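Local coordinates for protein malic enzyme (Entamoeba histolytica, PDB 3NV9) that probably catalyses the oxidative decarboxylation of malate to pyruvate with a nicotinamide cofactor, as malic enzymes do, and forms a two-chain assembly, at residues 298-303 and 330-335; 337-342 and 400-405. All coordinates share one frame; numbering follows the deposited sequence.

Contact 1: 298-303 and 330-335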
ATOM      1  N   LEU A 298      15.781  28.975  21.231  1.00 31.24           N
ATOM      2  CA  LEU A 298      15.593  27.835  22.107  1.00 30.26           C
ATOM      3  C   LEU A 298      14.730  26.914  21.299  1.00 30.65           C
ATOM      4  O   LEU A 298      13.619  27.321  20.844  1.00 29.65           O
ATOM      5  CB  LEU A 298      14.846  28.253  23.384  1.00 30.80           C
ATOM      6  CG  LEU A 298      14.389  27.182  24.402  1.00 29.26           C
ATOM      7  CD1 LEU A 298      15.471  26.157  24.574  1.00 29.94           C
ATOM      8  CD2 LEU A 298      14.007  27.811  25.788  1.00 29.97           C
ATOM      9  N   ILE A 299      15.232  25.698  21.105  1.00 29.45           N
ATOM     10  CA  ILE A 299      14.561  24.725  20.253  1.00 31.06           C
ATOM     11  C   ILE A 299      14.440  23.385  20.999  1.00 32.33           C
ATOM     12  O   ILE A 299      15.485  22.789  21.376  1.00 33.05           O
ATOM     13  CB  ILE A 299      15.324  24.530  18.896  1.00 30.36           C
ATOM     14  CG1 ILE A 299      15.347  25.814  18.060  1.00 31.22           C
ATOM     15  CG2 ILE A 299      14.719  23.438  18.092  1.00 29.40           C
ATOM     16  CD1 ILE A 299      16.011  25.615  16.647  1.00 31.15           C
ATOM     17  N   SER A 300      13.202  22.946  21.225  1.00 32.77           N
ATOM     18  CA  SER A 300      12.912  21.628  21.804  1.00 34.34           C
ATOM     19  C   SER A 300      11.960  20.761  20.965  1.00 35.48           C
ATOM     20  O   SER A 300      10.944  21.258  20.457  1.00 34.06           O
ATOM     21  CB  SER A 300      12.308  21.775  23.207  1.00 35.01           C
ATOM     22  OG  SER A 300      12.144  20.489  23.812  1.00 34.23           O
ATOM     23  N   LEU A 301      12.311  19.472  20.862  1.00 37.56           N
ATOM     24  CA  LEU A 301      11.466  18.388  20.341  1.00 40.25           C
ATOM     25  C   LEU A 301      11.737  17.132  21.180  1.00 42.39           C
ATOM     26  O   LEU A 301      12.290  16.120  20.713  1.00 41.81           O
ATOM     27  CB  LEU A 301      11.727  18.096  18.858  1.00 40.24           C
ATOM     28  CG  LEU A 301      10.418  17.803  18.103  1.00 41.56           C
ATOM     29  CD1 LEU A 301      10.603  17.731  16.586  1.00 38.65           C
ATOM     30  CD2 LEU A 301       9.639  16.537  18.651  1.00 43.24           C
ATOM     31  N   SER A 302      11.355  17.240  22.443  1.00 44.89           N
ATOM     32  CA  SER A 302      11.481  16.178  23.401  1.00 47.65           C
ATOM     33  C   SER A 302      10.550  15.055  22.967  1.00 48.53           C
ATOM     34  O   SER A 302       9.332  15.230  22.950  1.00 50.07           O
ATOM     35  CB  SER A 302      11.092  16.737  24.783  1.00 48.41           C
ATOM     36  OG  SER A 302      10.737  15.708  25.699  1.00 50.94           O
ATOM     37  N   THR A 303      11.098  13.920  22.558  1.00 49.54           N
ATOM     38  CA  THR A 303      10.260  12.732  22.309  1.00 50.40           C
ATOM     39  C   THR A 303      10.896  11.494  22.975  1.00 50.77           C
ATOM     40  O   THR A 303      12.087  11.237  22.766  1.00 51.39           O
ATOM     41  CB  THR A 303       9.937  12.516  20.758  1.00 50.65           C
ATOM     42  OG1 THR A 303       8.725  11.764  20.587  1.00 51.06           O
ATOM     43  CG2 THR A 303      11.058  11.810  20.012  1.00 50.53           C
ATOM     44  N   VAL A 330       1.063  17.469  22.921  1.00 24.21           N
ATOM     45  CA  VAL A 330       1.158  18.680  23.748  1.00 23.60           C
ATOM     46  C   VAL A 330       2.581  19.241  23.677  1.00 22.77           C
ATOM     47  O   VAL A 330       3.518  18.534  23.997  1.00 22.75           O
ATOM     48  CB  VAL A 330       0.790  18.367  25.214  1.00 24.38           C
ATOM     49  CG1 VAL A 330       0.800  19.646  26.045  1.00 24.87           C
ATOM     50  CG2 VAL A 330      -0.547  17.695  25.283  1.00 22.80           C
ATOM     51  N   PRO A 331       2.764  20.499  23.237  1.00 22.55           N
ATOM     52  CA  PRO A 331       4.141  21.030  23.292  1.00 23.26           C
ATOM     53  C   PRO A 331       4.712  21.229  24.711  1.00 23.27           C
ATOM     54  O   PRO A 331       3.982  21.295  25.703  1.00 22.89           O
ATOM     55  CB  PRO A 331       4.008  22.398  22.673  1.00 23.54           C
ATOM     56  CG  PRO A 331       2.618  22.803  23.072  1.00 24.28           C
ATOM     57  CD  PRO A 331       1.814  21.542  22.856  1.00 21.80           C
ATOM     58  N   GLU A 332       6.019  21.362  24.779  1.00 23.62           N
ATOM     59  CA  GLU A 332       6.712  21.473  26.049  1.00 24.47           C
ATOM     60  C   GLU A 332       6.158  22.599  26.929  1.00 24.29           C
ATOM     61  O   GLU A 332       6.212  22.515  28.147  1.00 25.54           O
ATOM     62  CB  GLU A 332       8.200  21.663  25.768  1.00 23.67           C
ATOM     63  CG  GLU A 332       8.833  20.429  25.165  1.00 22.14           C
ATOM     64  CD  GLU A 332       8.787  20.391  23.627  1.00 24.74           C
ATOM     65  OE1 GLU A 332       7.841  20.945  22.980  1.00 21.54           O
ATOM     66  OE2 GLU A 332       9.703  19.739  23.069  1.00 24.64           O
ATOM     67  N   ILE A 333       5.666  23.650  26.301  1.00 23.32           N
ATOM     68  CA  ILE A 333       5.039  24.735  26.984  1.00 24.31           C
ATOM     69  C   ILE A 333       4.050  25.296  25.970  1.00 24.65           C
ATOM     70  O   ILE A 333       4.315  25.256  24.781  1.00 24.71           O
ATOM     71  CB  ILE A 333       6.062  25.836  27.486  1.00 23.78           C
ATOM     72  CG1 ILE A 333       5.499  26.551  28.707  1.00 25.43           C
ATOM     73  CG2 ILE A 333       6.344  26.891  26.391  1.00 25.12           C
ATOM     74  CD1 ILE A 333       6.318  27.787  29.182  1.00 27.18           C
ATOM     75  N   TYR A 334       2.898  25.794  26.407  1.00 25.28           N
ATOM     76  CA  TYR A 334       1.945  26.319  25.429  1.00 26.03           C
ATOM     77  C   TYR A 334       2.345  27.736  25.004  1.00 26.63           C
ATOM     78  O   TYR A 334       2.966  28.460  25.772  1.00 27.39           O
ATOM     79  CB  TYR A 334       0.492  26.328  25.955  1.00 24.76           C
ATOM     80  CG  TYR A 334      -0.222  24.981  25.993  1.00 24.24           C
ATOM     81  CD1 TYR A 334      -0.522  24.364  27.226  1.00 21.61           C
ATOM     82  CD2 TYR A 334      -0.648  24.340  24.799  1.00 25.40           C
ATOM     83  CE1 TYR A 334      -1.207  23.162  27.293  1.00 19.95           C
ATOM     84  CE2 TYR A 334      -1.348  23.110  24.831  1.00 22.02           C
ATOM     85  CZ  TYR A 334      -1.620  22.540  26.095  1.00 22.72           C
ATOM     86  OH  TYR A 334      -2.319  21.380  26.180  1.00 22.64           O
ATOM     87  N   PRO A 335       1.992  28.124  23.774  1.00 27.23           N
ATOM     88  CA  PRO A 335       2.309  29.464  23.245  1.00 27.20           C
ATOM     89  C   PRO A 335       1.969  30.613  24.203  1.00 27.19           C
ATOM     90  O   PRO A 335       2.811  31.493  24.392  1.00 28.42           O
ATOM     91  CB  PRO A 335       1.446  29.552  21.962  1.00 26.51           C
ATOM     92  CG  PRO A 335       1.367  28.089  21.477  1.00 27.54           C
ATOM     93  CD  PRO A 335       1.507  27.198  22.723  1.00 27.16           C
TER
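The carboxylate of E332 is gripped from both faces at a single oxygen, OE2. On one face S300 OG donates to E332 OE2 at 2.7 Å, coming in from above the carboxylate plane, 45° out of it. S302 N approaches from the opposite face, but much closer to the C-O axis; its bond to E332 OE2 is 3.1 Å long and fairly straight, with an N-H...O angle of 165°. The other oxygen, OE1, accepts from the backbone N of A327, so the whole carboxylate is tied down and its rotation fixed.

Several details follow from this grip. S300 turns its hydroxyl anti to the backbone N (chi1 -175°), which sets OG between two oxygens, E332 OE2 and the carbonyl O of I225; its single proton thus has two acceptors to serve. The side chain of E332 folds at chi2, which swings CD and the carboxylate toward the serine, with E332 CD 3.4 Å from S300 OG. The backbone of S300 adds a less favourable note, since its O lies 3.3 Å from E332 OE2, two acceptors facing each other. The two donors on OE2, with the A327 amide on OE1, probably offset this close pair.

In the Rossmann-type NAD-binding domain, S300 ends strand 297-300, which lies between strands 222-225 and 322-325 of the parallel part of the sheet. S302 belongs to the loop that leaves this strand, and E332 to the loop running from strand 322-325 to helix 335-340. The glutamate thus straps together the loops at the C-terminal ends of two adjacent strands, its side chain also packing on C325 and V309.

Contact 2: 337-342 and 400-405; sequences EAKEAG and NPDNII
K339 reaches across from helix 335-340 to D402, on the loop before helix 413-428, and its ammonium is the part that closes the contact. From CB, which points toward the loop, the chain makes its first bend at chi2 (-85°), starting the run CG-CD-CE out from the helix. The K339 side chain also touches V346 of strand 345-348, while no carbon from CB to CE comes close to the loop residues. A last bend at chi4 (78°) turns NZ to its partners. There K339 NZ meets D402 OD1 at 3.1 Å, a salt bridge whose hydrogen bond is weak, and donates to water 1 with NZ 2.9 Å from the water O. That water lies 3.1 Å from P401 O and can donate to it, though other acceptors compete for its protons. One ammonium thus reaches the loop at two points, directly through a carboxylate oxygen and indirectly toward a backbone carbonyl.

D402 occupies the third position of a type I turn from N400 to N403, closed by N403 N to N400 O at 2.7 Å. P401 O has a second partner in N355 ND2, and I404 N bonds N355 OD1, which fastens the turn to the body of the domain.

With D402 exposed and the two backbones far apart, 11.1 Å between the CA atoms of K339 and P401, this is a slender surface bridge. Solvent probably screens much of the charge attraction, so the pair should add modestly to joining helix and turn, with the water sharing the work.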
ATOM      1  N   GLU A 337       1.799  30.696  27.356  1.00 29.12           N
ATOM      2  CA  GLU A 337       2.727  30.655  28.535  1.00 30.16           C
ATOM      3  C   GLU A 337       4.062  31.215  28.113  1.00 31.41           C
ATOM      4  O   GLU A 337       4.624  32.012  28.841  1.00 31.22           O
ATOM      5  CB  GLU A 337       2.973  29.245  29.070  1.00 28.71           C
ATOM      6  CG  GLU A 337       1.746  28.516  29.523  1.00 27.12           C
ATOM      7  CD  GLU A 337       2.088  27.132  30.043  1.00 30.34           C
ATOM      8  OE1 GLU A 337       2.018  26.168  29.223  1.00 28.19           O
ATOM      9  OE2 GLU A 337       2.457  27.013  31.254  1.00 28.88           O
ATOM     10  N   ALA A 338       4.558  30.783  26.932  1.00 32.02           N
ATOM     11  CA  ALA A 338       5.804  31.325  26.348  1.00 33.11           C
ATOM     12  C   ALA A 338       5.727  32.830  26.010  1.00 33.66           C
ATOM     13  O   ALA A 338       6.697  33.554  26.202  1.00 34.99           O
ATOM     14  CB  ALA A 338       6.284  30.492  25.112  1.00 32.50           C
ATOM     15  N   LYS A 339       4.573  33.296  25.542  1.00 34.92           N
ATOM     16  CA  LYS A 339       4.361  34.739  25.285  1.00 35.42           C
ATOM     17  C   LYS A 339       4.380  35.568  26.588  1.00 36.09           C
ATOM     18  O   LYS A 339       5.040  36.610  26.671  1.00 35.75           O
ATOM     19  CB  LYS A 339       3.069  34.970  24.495  1.00 34.81           C
ATOM     20  CG  LYS A 339       3.159  34.622  22.998  1.00 36.17           C
ATOM     21  CD  LYS A 339       3.733  35.774  22.151  1.00 40.67           C
ATOM     22  CE  LYS A 339       4.206  35.277  20.764  1.00 38.44           C
ATOM     23  NZ  LYS A 339       3.032  35.086  19.838  1.00 39.57           N
ATOM     24  N   GLU A 340       3.658  35.083  27.603  1.00 36.93           N
ATOM     25  CA  GLU A 340       3.573  35.734  28.892  1.00 36.62           C
ATOM     26  C   GLU A 340       4.959  35.872  29.456  1.00 35.82           C
ATOM     27  O   GLU A 340       5.235  36.827  30.120  1.00 36.93           O
ATOM     28  CB  GLU A 340       2.762  34.871  29.852  1.00 37.74           C
ATOM     29  CG  GLU A 340       1.284  35.137  29.811  1.00 40.74           C
ATOM     30  CD  GLU A 340       0.471  34.209  30.706  1.00 44.90           C
ATOM     31  OE1 GLU A 340       1.000  33.135  31.182  1.00 43.68           O
ATOM     32  OE2 GLU A 340      -0.725  34.578  30.904  1.00 46.73           O
ATOM     33  N   ALA A 341       5.815  34.887  29.209  1.00 34.58           N
ATOM     34  CA  ALA A 341       7.196  34.926  29.674  1.00 32.96           C
ATOM     35  C   ALA A 341       8.183  35.736  28.792  1.00 32.88           C
ATOM     36  O   ALA A 341       9.377  35.735  29.066  1.00 32.31           O
ATOM     37  CB  ALA A 341       7.709  33.505  29.871  1.00 32.12           C
ATOM     38  N   GLY A 342       7.697  36.357  27.714  1.00 32.83           N
ATOM     39  CA  GLY A 342       8.498  37.283  26.914  1.00 33.14           C
ATOM     40  C   GLY A 342       8.890  36.830  25.518  1.00 33.11           C
ATOM     41  O   GLY A 342       9.620  37.533  24.830  1.00 33.95           O
ATOM     42  N   ASN A 400       5.216  37.410   9.697  1.00 29.11           N
ATOM     43  CA  ASN A 400       5.066  38.208  10.888  1.00 29.61           C
ATOM     44  C   ASN A 400       5.211  37.280  12.097  1.00 29.87           C
ATOM     45  O   ASN A 400       5.198  36.067  11.916  1.00 31.01           O
ATOM     46  CB  ASN A 400       3.767  39.021  10.857  1.00 29.32           C
ATOM     47  CG  ASN A 400       2.499  38.167  10.975  1.00 31.69           C
ATOM     48  OD1 ASN A 400       1.728  38.071  10.023  1.00 35.89           O
ATOM     49  ND2 ASN A 400       2.246  37.607  12.139  1.00 27.83           N
ATOM     50  N   PRO A 401       5.400  37.827  13.320  1.00 29.86           N
ATOM     51  CA  PRO A 401       5.669  36.979  14.466  1.00 29.84           C
ATOM     52  C   PRO A 401       4.675  35.823  14.612  1.00 29.91           C
ATOM     53  O   PRO A 401       5.062  34.760  15.078  1.00 31.10           O
ATOM     54  CB  PRO A 401       5.525  37.951  15.650  1.00 30.18           C
ATOM     55  CG  PRO A 401       5.922  39.268  15.092  1.00 29.83           C
ATOM     56  CD  PRO A 401       5.332  39.250  13.713  1.00 29.95           C
ATOM     57  N   ASP A 402       3.424  36.025  14.220  1.00 29.25           N
ATOM     58  CA  ASP A 402       2.440  34.972  14.260  1.00 30.37           C
ATOM     59  C   ASP A 402       2.233  34.207  12.967  1.00 29.41           C
ATOM     60  O   ASP A 402       1.267  33.455  12.840  1.00 28.97           O
ATOM     61  CB  ASP A 402       1.096  35.503  14.712  1.00 30.71           C
ATOM     62  CG  ASP A 402       1.131  36.019  16.134  1.00 35.44           C
ATOM     63  OD1 ASP A 402       1.828  35.447  17.024  1.00 36.92           O
ATOM     64  OD2 ASP A 402       0.445  37.034  16.344  1.00 44.04           O
ATOM     65  N   ASN A 403       3.119  34.401  12.001  1.00 28.54           N
ATOM     66  CA  ASN A 403       3.031  33.594  10.808  1.00 28.14           C
ATOM     67  C   ASN A 403       4.369  33.601  10.105  1.00 27.75           C
ATOM     68  O   ASN A 403       4.590  34.441   9.228  1.00 27.31           O
ATOM     69  CB  ASN A 403       1.914  34.080   9.909  1.00 27.46           C
ATOM     70  CG  ASN A 403       1.679  33.131   8.755  1.00 30.57           C
ATOM     71  OD1 ASN A 403       2.571  32.348   8.405  1.00 27.09           O
ATOM     72  ND2 ASN A 403       0.469  33.164   8.170  1.00 30.68           N
ATOM     73  N   ILE A 404       5.247  32.661  10.491  1.00 25.72           N
ATOM     74  CA  ILE A 404       6.660  32.657  10.053  1.00 25.04           C
ATOM     75  C   ILE A 404       6.998  31.636   8.951  1.00 25.48           C
ATOM     76  O   ILE A 404       8.137  31.600   8.471  1.00 24.79           O
ATOM     77  CB  ILE A 404       7.624  32.360  11.243  1.00 25.14           C
ATOM     78  CG1 ILE A 404       7.455  30.908  11.750  1.00 23.39           C
ATOM     79  CG2 ILE A 404       7.420  33.382  12.436  1.00 21.90           C
ATOM     80  CD1 ILE A 404       8.486  30.557  12.865  1.00 22.35           C
ATOM     81  N   ILE A 405       6.023  30.823   8.547  1.00 24.40           N
ATOM     82  CA  ILE A 405       6.341  29.588   7.785  1.00 24.44           C
ATOM     83  C   ILE A 405       5.124  29.249   6.933  1.00 23.43           C
ATOM     84  O   ILE A 405       4.027  29.601   7.279  1.00 24.94           O
ATOM     85  CB  ILE A 405       6.628  28.406   8.783  1.00 23.54           C
ATOM     86  CG1 ILE A 405       7.143  27.156   8.082  1.00 24.53           C
ATOM     87  CG2 ILE A 405       5.363  28.019   9.541  1.00 25.03           C
ATOM     88  CD1 ILE A 405       8.053  26.295   8.969  1.00 26.52           C
TER
HETATM   89  O   HOH W   1       4.443  33.552  17.880  1.00 31.10           O

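In the fold
Both contacts belong to the NAD-binding domain and follow one another along the chain: contact 1 closes at P335, where helix 335-340 begins, and contact 2 opens two residues later on that same helix. Their centres are 13 Å apart, and they touch through packing of I333 CG2 on A338 CB at 3.8 Å. Contact 1 is partly buried at the sheet, whereas contact 2 lies at the surface. The bound sodium ion, held by T348, R350 and P354, is about 10 Å from the side chains of both E332 and D402; neither therefore coordinates it. Y334, near the end of contact 1 and at the N-cap of helix 335-340, packs its side chain on R350 of that site.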